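Local atomic coordinates of DPS Protein (Brevibacillus brevis, PDB entry 1N1Q), a protein that probably protects DNA during starvation by oxidising Fe(2+) with hydrogen peroxide and storing the iron as a ferric mineral inside a hollow dodecameric shell. Residues K26-F30 with I84-T88; V97-V101 with L144-L148; F104-V108 with L137-V141. All coordinates share one frame. Numbering follows the deposited sequence.

Interaction 1: K26-F30 with I84-T88; sequences KLHNF and IKEAT
K26 lays its extended side chain (tttt) along the backbone of E86 and A87, its CG 4.2 Å from A87 CB. Residues 26-30 are helical, F30 N hydrogen-bonded to K26 O at 3.1 Å; residues 84-87 are extended, psi 132 to 161°. The nearest CA pair is K26 and A87, 5.9 Å apart. K26 NZ donates to K85 O at 2.7 Å, and a water 3.1 Å from K26 NZ and 3.0 Å from E86 O links the two; D103 adds a salt bridge. A87 CB makes the apolar part, 3.6 Å from F30 CE2 (chi1 -65°, CB sideways, ring end nearer) and 3.5 Å from N29 ND2 (chi1 t), an amide already hydrogen-bonded to N33 and to A73 of the second subunit. The lysine thus anchors loop backbone outside the ferritin-like four-helix bundle, near iron ligand H31. The loop lies against helix 4-33, I84 reaching L107 of helix 93-120 and E86 hydrogen-bonded to L75 of the second subunit.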
ATOM      1  N   LYS A  26      25.917  -7.125  -5.060  1.00 11.69           N
ATOM      2  CA  LYS A  26      26.940  -7.198  -6.098  1.00 11.95           C
ATOM      3  C   LYS A  26      26.291  -7.228  -7.480  1.00 11.85           C
ATOM      4  O   LYS A  26      26.750  -6.564  -8.414  1.00 11.35           O
ATOM      5  CB  LYS A  26      27.807  -8.444  -5.894  1.00 12.06           C
ATOM      6  CG  LYS A  26      29.099  -8.459  -6.721  1.00 12.02           C
ATOM      7  CD  LYS A  26      29.964  -9.674  -6.356  1.00 11.31           C
ATOM      8  CE  LYS A  26      31.330  -9.636  -7.034  1.00 12.33           C
ATOM      9  NZ  LYS A  26      32.183 -10.779  -6.583  1.00 11.04           N
ATOM     10  N   LEU A  27      25.215  -7.995  -7.602  1.00 11.96           N
ATOM     11  CA  LEU A  27      24.495  -8.105  -8.861  1.00 12.53           C
ATOM     12  C   LEU A  27      23.814  -6.779  -9.210  1.00 12.70           C
ATOM     13  O   LEU A  27      23.670  -6.430 -10.385  1.00 12.40           O
ATOM     14  CB  LEU A  27      23.484  -9.245  -8.775  1.00 12.17           C
ATOM     15  CG  LEU A  27      24.184 -10.610  -8.695  1.00 12.92           C
ATOM     16  CD1 LEU A  27      23.202 -11.685  -8.268  1.00 13.76           C
ATOM     17  CD2 LEU A  27      24.804 -10.947 -10.060  1.00 13.28           C
ATOM     18  N   HIS A  28      23.400  -6.041  -8.184  1.00 13.15           N
ATOM     19  CA  HIS A  28      22.793  -4.724  -8.383  1.00 13.78           C
ATOM     20  C   HIS A  28      23.897  -3.819  -8.908  1.00 13.21           C
ATOM     21  O   HIS A  28      23.681  -3.005  -9.800  1.00 13.00           O
ATOM     22  CB  HIS A  28      22.260  -4.162  -7.054  1.00 13.86           C
ATOM     23  CG  HIS A  28      20.813  -4.459  -6.809  1.00 17.71           C
ATOM     24  ND1 HIS A  28      19.795  -3.706  -7.354  1.00 21.65           N
ATOM     25  CD2 HIS A  28      20.212  -5.430  -6.081  1.00 22.20           C
ATOM     26  CE1 HIS A  28      18.630  -4.196  -6.969  1.00 21.22           C
ATOM     27  NE2 HIS A  28      18.855  -5.243  -6.196  1.00 23.52           N
ATOM     28  N   ASN A  29      25.091  -3.985  -8.351  1.00 13.08           N
ATOM     29  CA  ASN A  29      26.249  -3.188  -8.757  1.00 13.19           C
ATOM     30  C   ASN A  29      26.479  -3.340 -10.254  1.00 13.33           C
ATOM     31  O   ASN A  29      26.619  -2.358 -10.973  1.00 13.69           O
ATOM     32  CB  ASN A  29      27.499  -3.637  -7.992  1.00 12.38           C
ATOM     33  CG  ASN A  29      28.701  -2.748  -8.260  1.00 13.20           C
ATOM     34  OD1 ASN A  29      29.117  -2.574  -9.404  1.00 12.85           O
ATOM     35  ND2 ASN A  29      29.269  -2.182  -7.196  1.00  9.79           N
ATOM     36  N   PHE A  30      26.503  -4.582 -10.720  1.00 13.23           N
ATOM     37  CA  PHE A  30      26.709  -4.868 -12.131  1.00 13.42           C
ATOM     38  C   PHE A  30      25.515  -4.396 -12.971  1.00 13.37           C
ATOM     39  O   PHE A  30      25.679  -3.885 -14.089  1.00 12.02           O
ATOM     40  CB  PHE A  30      26.951  -6.370 -12.317  1.00 13.54           C
ATOM     41  CG  PHE A  30      28.230  -6.863 -11.678  1.00 13.55           C
ATOM     42  CD1 PHE A  30      28.512  -8.225 -11.598  1.00 15.62           C
ATOM     43  CD2 PHE A  30      29.160  -5.960 -11.167  1.00 14.58           C
ATOM     44  CE1 PHE A  30      29.700  -8.682 -11.018  1.00 15.06           C
ATOM     45  CE2 PHE A  30      30.350  -6.404 -10.587  1.00 15.60           C
ATOM     46  CZ  PHE A  30      30.621  -7.769 -10.513  1.00 15.67           C
ATOM     47  N   ILE A  84      32.204 -14.724  -0.707  1.00 15.77           N
ATOM     48  CA  ILE A  84      32.097 -13.916  -1.916  1.00 15.60           C
ATOM     49  C   ILE A  84      32.591 -12.476  -1.666  1.00 15.97           C
ATOM     50  O   ILE A  84      32.219 -11.861  -0.670  1.00 15.40           O
ATOM     51  CB  ILE A  84      30.629 -13.882  -2.413  1.00 16.32           C
ATOM     52  CG1 ILE A  84      30.137 -15.317  -2.643  1.00 16.38           C
ATOM     53  CG2 ILE A  84      30.525 -13.011  -3.661  1.00 16.30           C
ATOM     54  CD1 ILE A  84      29.523 -15.579  -3.984  1.00 18.54           C
ATOM     55  N   LYS A  85      33.440 -11.951  -2.558  1.00 16.12           N
ATOM     56  CA  LYS A  85      33.973 -10.581  -2.441  1.00 17.68           C
ATOM     57  C   LYS A  85      33.032  -9.586  -3.130  1.00 16.25           C
ATOM     58  O   LYS A  85      32.300  -9.953  -4.045  1.00 15.41           O
ATOM     59  CB  LYS A  85      35.366 -10.468  -3.089  1.00 18.08           C
ATOM     60  CG  LYS A  85      36.424 -11.416  -2.549  1.00 23.27           C
ATOM     61  CD  LYS A  85      36.700 -11.211  -1.071  1.00 26.74           C
ATOM     62  CE  LYS A  85      37.979 -11.940  -0.670  1.00 31.83           C
ATOM     63  NZ  LYS A  85      38.152 -12.034   0.810  1.00 33.92           N
ATOM     64  N   GLU A  86      33.068  -8.328  -2.692  1.00 15.78           N
ATOM     65  CA  GLU A  86      32.216  -7.289  -3.261  1.00 15.93           C
ATOM     66  C   GLU A  86      32.849  -6.769  -4.541  1.00 16.47           C
ATOM     67  O   GLU A  86      34.041  -6.975  -4.777  1.00 15.92           O
ATOM     68  CB  GLU A  86      32.026  -6.160  -2.242  1.00 15.37           C
ATOM     69  CG  GLU A  86      31.473  -6.671  -0.914  1.00 14.12           C
ATOM     70  CD  GLU A  86      30.612  -5.653  -0.201  1.00 13.54           C
ATOM     71  OE1 GLU A  86      31.153  -4.836   0.572  1.00 12.65           O
ATOM     72  OE2 GLU A  86      29.386  -5.668  -0.430  1.00 12.86           O
ATOM     73  N   ALA A  87      32.051  -6.120  -5.379  1.00 17.67           N
ATOM     74  CA  ALA A  87      32.556  -5.587  -6.635  1.00 19.31           C
ATOM     75  C   ALA A  87      33.621  -4.528  -6.369  1.00 20.77           C
ATOM     76  O   ALA A  87      33.654  -3.922  -5.302  1.00 20.00           O
ATOM     77  CB  ALA A  87      31.410  -4.986  -7.444  1.00 19.00           C
ATOM     78  N   THR A  88      34.491  -4.308  -7.349  1.00 23.14           N
ATOM     79  CA  THR A  88      35.544  -3.303  -7.224  1.00 25.48           C
ATOM     80  C   THR A  88      35.019  -1.930  -7.615  1.00 26.59           C
ATOM     81  O   THR A  88      35.475  -0.913  -7.100  1.00 28.22           O
ATOM     82  CB  THR A  88      36.752  -3.619  -8.129  1.00 25.71           C
ATOM     83  OG1 THR A  88      36.355  -3.530  -9.501  1.00 26.38           O
ATOM     84  CG2 THR A  88      37.280  -5.006  -7.847  1.00 26.05           C
TER
HETATM   85  O   HOH W   1      34.806  -9.071  -6.841  1.00 19.93           O

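Interaction 2: V97-V101 with L144-L148; sequences VSSVV and LEAFL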
ATOM      1  N   VAL A  97      30.653 -10.320 -16.108  1.00 13.78           N
ATOM      2  CA  VAL A  97      30.170 -11.660 -16.438  1.00 14.39           C
ATOM      3  C   VAL A  97      31.163 -12.686 -15.903  1.00 14.54           C
ATOM      4  O   VAL A  97      30.783 -13.665 -15.258  1.00 14.42           O
ATOM      5  CB  VAL A  97      30.029 -11.845 -17.966  1.00 14.03           C
ATOM      6  CG1 VAL A  97      29.601 -13.267 -18.287  1.00 14.70           C
ATOM      7  CG2 VAL A  97      29.015 -10.847 -18.512  1.00 15.25           C
ATOM      8  N   SER A  98      32.440 -12.438 -16.162  1.00 14.58           N
ATOM      9  CA  SER A  98      33.499 -13.328 -15.715  1.00 15.01           C
ATOM     10  C   SER A  98      33.498 -13.446 -14.184  1.00 14.66           C
ATOM     11  O   SER A  98      33.747 -14.518 -13.626  1.00 13.95           O
ATOM     12  CB  SER A  98      34.846 -12.798 -16.211  1.00 15.27           C
ATOM     13  OG  SER A  98      35.873 -13.735 -15.963  1.00 18.79           O
ATOM     14  N   SER A  99      33.196 -12.340 -13.512  1.00 14.26           N
ATOM     15  CA  SER A  99      33.148 -12.332 -12.052  1.00 14.70           C
ATOM     16  C   SER A  99      31.988 -13.199 -11.530  1.00 14.11           C
ATOM     17  O   SER A  99      32.126 -13.916 -10.535  1.00 14.08           O
ATOM     18  CB  SER A  99      32.998 -10.897 -11.544  1.00 14.76           C
ATOM     19  OG  SER A  99      32.764 -10.875 -10.149  1.00 16.16           O
ATOM     20  N   VAL A 100      30.846 -13.127 -12.201  1.00 13.77           N
ATOM     21  CA  VAL A 100      29.698 -13.928 -11.789  1.00 13.79           C
ATOM     22  C   VAL A 100      30.022 -15.393 -12.018  1.00 13.58           C
ATOM     23  O   VAL A 100      29.654 -16.251 -11.218  1.00 13.34           O
ATOM     24  CB  VAL A 100      28.430 -13.559 -12.577  1.00 13.37           C
ATOM     25  CG1 VAL A 100      27.283 -14.475 -12.181  1.00 13.94           C
ATOM     26  CG2 VAL A 100      28.065 -12.103 -12.308  1.00 13.69           C
ATOM     27  N   VAL A 101      30.720 -15.682 -13.114  1.00 13.97           N
ATOM     28  CA  VAL A 101      31.107 -17.058 -13.404  1.00 14.40           C
ATOM     29  C   VAL A 101      32.001 -17.570 -12.272  1.00 14.08           C
ATOM     30  O   VAL A 101      31.778 -18.662 -11.756  1.00 13.45           O
ATOM     31  CB  VAL A 101      31.871 -17.166 -14.743  1.00 14.88           C
ATOM     32  CG1 VAL A 101      32.535 -18.539 -14.863  1.00 15.62           C
ATOM     33  CG2 VAL A 101      30.905 -16.953 -15.906  1.00 16.35           C
ATOM     34  N   LEU A 144      26.755 -18.103 -19.158  1.00 13.97           N
ATOM     35  CA  LEU A 144      27.659 -16.962 -19.008  1.00 14.87           C
ATOM     36  C   LEU A 144      29.014 -17.224 -19.669  1.00 14.85           C
ATOM     37  O   LEU A 144      29.617 -16.318 -20.247  1.00 14.32           O
ATOM     38  CB  LEU A 144      27.829 -16.619 -17.522  1.00 14.70           C
ATOM     39  CG  LEU A 144      26.527 -16.144 -16.854  1.00 16.86           C
ATOM     40  CD1 LEU A 144      26.697 -16.084 -15.347  1.00 18.09           C
ATOM     41  CD2 LEU A 144      26.135 -14.781 -17.419  1.00 18.35           C
ATOM     42  N   GLU A 145      29.489 -18.464 -19.598  1.00 15.57           N
ATOM     43  CA  GLU A 145      30.764 -18.800 -20.225  1.00 16.75           C
ATOM     44  C   GLU A 145      30.614 -18.772 -21.743  1.00 16.04           C
ATOM     45  O   GLU A 145      31.514 -18.334 -22.449  1.00 15.38           O
ATOM     46  CB  GLU A 145      31.248 -20.176 -19.766  1.00 17.60           C
ATOM     47  CG  GLU A 145      31.940 -20.155 -18.415  1.00 22.59           C
ATOM     48  CD  GLU A 145      32.653 -21.453 -18.105  1.00 30.34           C
ATOM     49  OE1 GLU A 145      33.316 -22.001 -19.011  1.00 36.81           O
ATOM     50  OE2 GLU A 145      32.565 -21.922 -16.954  1.00 36.13           O
ATOM     51  N   ALA A 146      29.464 -19.227 -22.241  1.00 15.33           N
ATOM     52  CA  ALA A 146      29.211 -19.221 -23.680  1.00 15.38           C
ATOM     53  C   ALA A 146      29.244 -17.783 -24.189  1.00 15.62           C
ATOM     54  O   ALA A 146      29.792 -17.503 -25.255  1.00 14.86           O
ATOM     55  CB  ALA A 146      27.855 -19.860 -23.990  1.00 15.10           C
ATOM     56  N   PHE A 147      28.654 -16.879 -23.410  1.00 15.91           N
ATOM     57  CA  PHE A 147      28.619 -15.455 -23.736  1.00 16.70           C
ATOM     58  C   PHE A 147      30.032 -14.896 -23.905  1.00 17.72           C
ATOM     59  O   PHE A 147      30.287 -14.073 -24.788  1.00 16.91           O
ATOM     60  CB  PHE A 147      27.907 -14.694 -22.610  1.00 16.72           C
ATOM     61  CG  PHE A 147      27.973 -13.191 -22.737  1.00 16.22           C
ATOM     62  CD1 PHE A 147      26.971 -12.487 -23.398  1.00 16.19           C
ATOM     63  CD2 PHE A 147      29.039 -12.482 -22.196  1.00 15.67           C
ATOM     64  CE1 PHE A 147      27.035 -11.091 -23.519  1.00 16.25           C
ATOM     65  CE2 PHE A 147      29.114 -11.101 -22.308  1.00 16.16           C
ATOM     66  CZ  PHE A 147      28.112 -10.398 -22.967  1.00 15.49           C
ATOM     67  N   LEU A 148      30.942 -15.352 -23.050  1.00 19.54           N
ATOM     68  CA  LEU A 148      32.330 -14.899 -23.062  1.00 21.09           C
ATOM     69  C   LEU A 148      33.206 -15.502 -24.151  1.00 22.52           C
ATOM     70  O   LEU A 148      34.279 -14.987 -24.442  1.00 22.24           O
ATOM     71  CB  LEU A 148      32.963 -15.170 -21.693  1.00 21.16           C
ATOM     72  CG  LEU A 148      32.413 -14.357 -20.510  1.00 22.48           C
ATOM     73  CD1 LEU A 148      33.001 -14.860 -19.196  1.00 23.29           C
ATOM     74  CD2 LEU A 148      32.760 -12.893 -20.725  1.00 22.80           C
TER
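V97 and L144 form the centre of this contact: they have the most surface buried across it, and their CA atoms, 6.4 Å apart, are the nearest pair. The two helical segments run roughly antiparallel, 145° between their N-to-C directions, with axes 9.6 Å apart at closest approach. No hydrogen bond crosses between them, so the join is made by side-chain packing.

V97 sits between three residues of the opposite helix. Its CG1 lies 3.6 Å from L144 O and 3.9 Å from L144 CB, and the same methyl is 3.7 Å from L148 CG; its other methyl, CG2, is 3.8 Å from F147 CE2. One valine therefore fills the space bounded by L144, F147 and L148.

L144 (mt) in turn meets two adjacent valines within one turn of its partner. V101 CG2 packs on L144 CB at 3.5 Å, while V100 CG1 touches L144 CD1 at 3.6 Å, so the leucine tip goes to the more buried valine.

V101 is the third main contributor. Besides L144, it places CG1 3.9 Å from E145 CG, where the aliphatic part of the glutamate closes the exposed edge. Farther along the second segment, L148 CD1 lies 3.8 Å from S98 CA.

This valine and leucine seam joins two antiparallel helices of the ferritin-like four-helix bundle. Helices 93-120 and 124-148 meet here, and the other pair closes in behind: V100 packs on L27 and F30 of helix 4-33 and F46 of helix 39-66, while V97 and F147 both touch L42 of helix 39-66.

Interaction 3: F104-V108 with L137-V141; sequences FVDLV and LEKHV
Both segments are regular alpha-helix, with V108 N hydrogen-bonded to F104 O at 2.9 Å and V141 N to L137 O at 2.8 Å. They run near-antiparallel, at 149° between directions (signed crossing angle -149°), with axes 9.6 Å apart; F104 and L137 are the closest CA pair at 5.9 Å. Of the ring contacts, the chief one is a CH-pi interaction: L137 (mt) sets CD2 3.5 Å from the centroid of the F104 ring, 3° off its normal. With F104 at chi1 -78°, the ring edge faces H140, whose CB is 3.7 Å from F104 CE1; the two rings meet obliquely, planes at 44° and centroids 6.0 Å apart. Aliphatic contacts fill in around this: F104 CB to V141 CG2 and L107 CB to L137 CD1, both 3.7 Å, and V108 CG2 to L137 CB at 4.0 Å. Toward solvent, E138 OE2 lies 3.8 Å from V108 CG1. This seam of the ferritin-like bundle runs from its core, at F104, L107, L137 and H140, out to the surface at E138. L107 continues inward onto W20 and L23 of helix 4-33, while H140 packs on L49 and hydrogen-bonds E52, both of helix 39-66.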
ATOM      1  N   PHE A 104      29.833 -17.986  -9.007  1.00 13.47           N
ATOM      2  CA  PHE A 104      28.941 -19.141  -9.097  1.00 13.33           C
ATOM      3  C   PHE A 104      29.726 -20.448  -9.037  1.00 13.58           C
ATOM      4  O   PHE A 104      29.279 -21.424  -8.438  1.00 13.69           O
ATOM      5  CB  PHE A 104      28.116 -19.084 -10.383  1.00 13.46           C
ATOM      6  CG  PHE A 104      26.957 -18.116 -10.331  1.00 13.94           C
ATOM      7  CD1 PHE A 104      26.037 -18.059 -11.380  1.00 14.36           C
ATOM      8  CD2 PHE A 104      26.771 -17.276  -9.235  1.00 13.72           C
ATOM      9  CE1 PHE A 104      24.955 -17.179 -11.337  1.00 15.20           C
ATOM     10  CE2 PHE A 104      25.689 -16.393  -9.187  1.00 13.63           C
ATOM     11  CZ  PHE A 104      24.783 -16.343 -10.229  1.00 13.75           C
ATOM     12  N   VAL A 105      30.898 -20.468  -9.656  1.00 14.16           N
ATOM     13  CA  VAL A 105      31.726 -21.667  -9.633  1.00 15.66           C
ATOM     14  C   VAL A 105      32.160 -21.954  -8.194  1.00 16.46           C
ATOM     15  O   VAL A 105      32.155 -23.103  -7.759  1.00 16.51           O
ATOM     16  CB  VAL A 105      32.975 -21.511 -10.537  1.00 15.67           C
ATOM     17  CG1 VAL A 105      33.902 -22.717 -10.377  1.00 16.51           C
ATOM     18  CG2 VAL A 105      32.545 -21.388 -11.985  1.00 14.01           C
ATOM     19  N   ASP A 106      32.517 -20.901  -7.462  1.00 17.19           N
ATOM     20  CA  ASP A 106      32.932 -21.049  -6.076  1.00 17.99           C
ATOM     21  C   ASP A 106      31.754 -21.589  -5.252  1.00 17.27           C
ATOM     22  O   ASP A 106      31.908 -22.531  -4.470  1.00 17.31           O
ATOM     23  CB  ASP A 106      33.400 -19.696  -5.535  1.00 18.80           C
ATOM     24  CG  ASP A 106      34.135 -19.817  -4.211  1.00 23.65           C
ATOM     25  OD1 ASP A 106      34.802 -20.847  -4.003  1.00 31.74           O
ATOM     26  OD2 ASP A 106      34.061 -18.867  -3.407  1.00 29.53           O
ATOM     27  N   LEU A 107      30.574 -21.008  -5.448  1.00 16.08           N
ATOM     28  CA  LEU A 107      29.381 -21.446  -4.733  1.00 15.96           C
ATOM     29  C   LEU A 107      29.024 -22.898  -5.023  1.00 15.63           C
ATOM     30  O   LEU A 107      28.587 -23.625  -4.132  1.00 14.68           O
ATOM     31  CB  LEU A 107      28.185 -20.553  -5.075  1.00 15.77           C
ATOM     32  CG  LEU A 107      28.287 -19.081  -4.668  1.00 15.99           C
ATOM     33  CD1 LEU A 107      26.939 -18.412  -4.884  1.00 16.69           C
ATOM     34  CD2 LEU A 107      28.711 -18.966  -3.205  1.00 15.92           C
ATOM     35  N   VAL A 108      29.193 -23.329  -6.269  1.00 16.06           N
ATOM     36  CA  VAL A 108      28.887 -24.718  -6.618  1.00 16.38           C
ATOM     37  C   VAL A 108      29.748 -25.645  -5.763  1.00 16.39           C
ATOM     38  O   VAL A 108      29.266 -26.648  -5.238  1.00 15.86           O
ATOM     39  CB  VAL A 108      29.157 -25.004  -8.116  1.00 16.61           C
ATOM     40  CG1 VAL A 108      29.240 -26.515  -8.366  1.00 18.15           C
ATOM     41  CG2 VAL A 108      28.032 -24.417  -8.961  1.00 17.27           C
ATOM     42  N   LEU A 137      22.785 -22.702 -10.655  1.00 14.46           N
ATOM     43  CA  LEU A 137      24.055 -22.017 -10.887  1.00 14.48           C
ATOM     44  C   LEU A 137      24.840 -22.679 -12.011  1.00 14.19           C
ATOM     45  O   LEU A 137      25.442 -21.996 -12.847  1.00 13.62           O
ATOM     46  CB  LEU A 137      24.904 -22.010  -9.612  1.00 14.27           C
ATOM     47  CG  LEU A 137      24.329 -21.243  -8.412  1.00 15.80           C
ATOM     48  CD1 LEU A 137      25.343 -21.226  -7.285  1.00 16.82           C
ATOM     49  CD2 LEU A 137      23.972 -19.826  -8.831  1.00 15.05           C
ATOM     50  N   GLU A 138      24.838 -24.008 -12.030  1.00 14.17           N
ATOM     51  CA  GLU A 138      25.557 -24.733 -13.067  1.00 14.22           C
ATOM     52  C   GLU A 138      25.006 -24.375 -14.448  1.00 13.96           C
ATOM     53  O   GLU A 138      25.752 -24.267 -15.410  1.00 14.20           O
ATOM     54  CB  GLU A 138      25.478 -26.242 -12.809  1.00 14.11           C
ATOM     55  CG  GLU A 138      26.289 -26.681 -11.585  1.00 15.83           C
ATOM     56  CD  GLU A 138      26.193 -28.167 -11.297  1.00 18.89           C
ATOM     57  OE1 GLU A 138      25.499 -28.883 -12.043  1.00 22.16           O
ATOM     58  OE2 GLU A 138      26.818 -28.629 -10.319  1.00 23.05           O
ATOM     59  N   LYS A 139      23.702 -24.169 -14.539  1.00 13.32           N
ATOM     60  CA  LYS A 139      23.090 -23.811 -15.808  1.00 13.67           C
ATOM     61  C   LYS A 139      23.497 -22.389 -16.185  1.00 13.71           C
ATOM     62  O   LYS A 139      23.847 -22.123 -17.333  1.00 13.24           O
ATOM     63  CB  LYS A 139      21.567 -23.924 -15.719  1.00 14.18           C
ATOM     64  CG  LYS A 139      20.858 -23.581 -17.018  1.00 16.10           C
ATOM     65  CD  LYS A 139      19.365 -23.847 -16.913  1.00 18.89           C
ATOM     66  CE  LYS A 139      18.646 -23.409 -18.194  1.00 20.36           C
ATOM     67  NZ  LYS A 139      17.187 -23.707 -18.137  1.00 21.93           N
ATOM     68  N   HIS A 140      23.459 -21.480 -15.211  1.00 13.30           N
ATOM     69  CA  HIS A 140      23.865 -20.098 -15.455  1.00 13.41           C
ATOM     70  C   HIS A 140      25.319 -20.057 -15.889  1.00 13.23           C
ATOM     71  O   HIS A 140      25.689 -19.276 -16.769  1.00 12.80           O
ATOM     72  CB  HIS A 140      23.709 -19.238 -14.195  1.00 13.57           C
ATOM     73  CG  HIS A 140      22.300 -18.821 -13.911  1.00 13.11           C
ATOM     74  ND1 HIS A 140      21.489 -18.238 -14.863  1.00 14.19           N
ATOM     75  CD2 HIS A 140      21.572 -18.859 -12.769  1.00 12.99           C
ATOM     76  CE1 HIS A 140      20.323 -17.934 -14.318  1.00 14.49           C
ATOM     77  NE2 HIS A 140      20.348 -18.300 -13.047  1.00 13.83           N
ATOM     78  N   VAL A 141      26.148 -20.893 -15.267  1.00 13.48           N
ATOM     79  CA  VAL A 141      27.573 -20.927 -15.602  1.00 13.76           C
ATOM     80  C   VAL A 141      27.804 -21.282 -17.066  1.00 13.75           C
ATOM     81  O   VAL A 141      28.639 -20.674 -17.729  1.00 13.82           O
ATOM     82  CB  VAL A 141      28.348 -21.911 -14.679  1.00 13.74           C
ATOM     83  CG1 VAL A 141      29.754 -22.157 -15.218  1.00 13.33           C
ATOM     84  CG2 VAL A 141      28.443 -21.322 -13.272  1.00 14.33           C
TER

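In the fold
Starting from the N terminus, helix 4-33 supplies K26-F30, and interaction 1 closes the first loop when the chain returns, after helices 39-66 and 75-81, at I84-T88. Helix 93-120 then carries the first segments of interactions 2 and 3 in turn. The chain reverses into helix 124-148, so 137-141 meets 104-108 before 144-148 meets 97-101: interaction 3 nests within interaction 2, as in a hairpin of two helices, and interaction 1 precedes both in series. K26 and F30 pack on S99, joining the loop-and-helix contact to the hairpin. Together they tie helix 4-33, the connecting loop and the last two helices together; helix 39-66 completes the four-helix bundle.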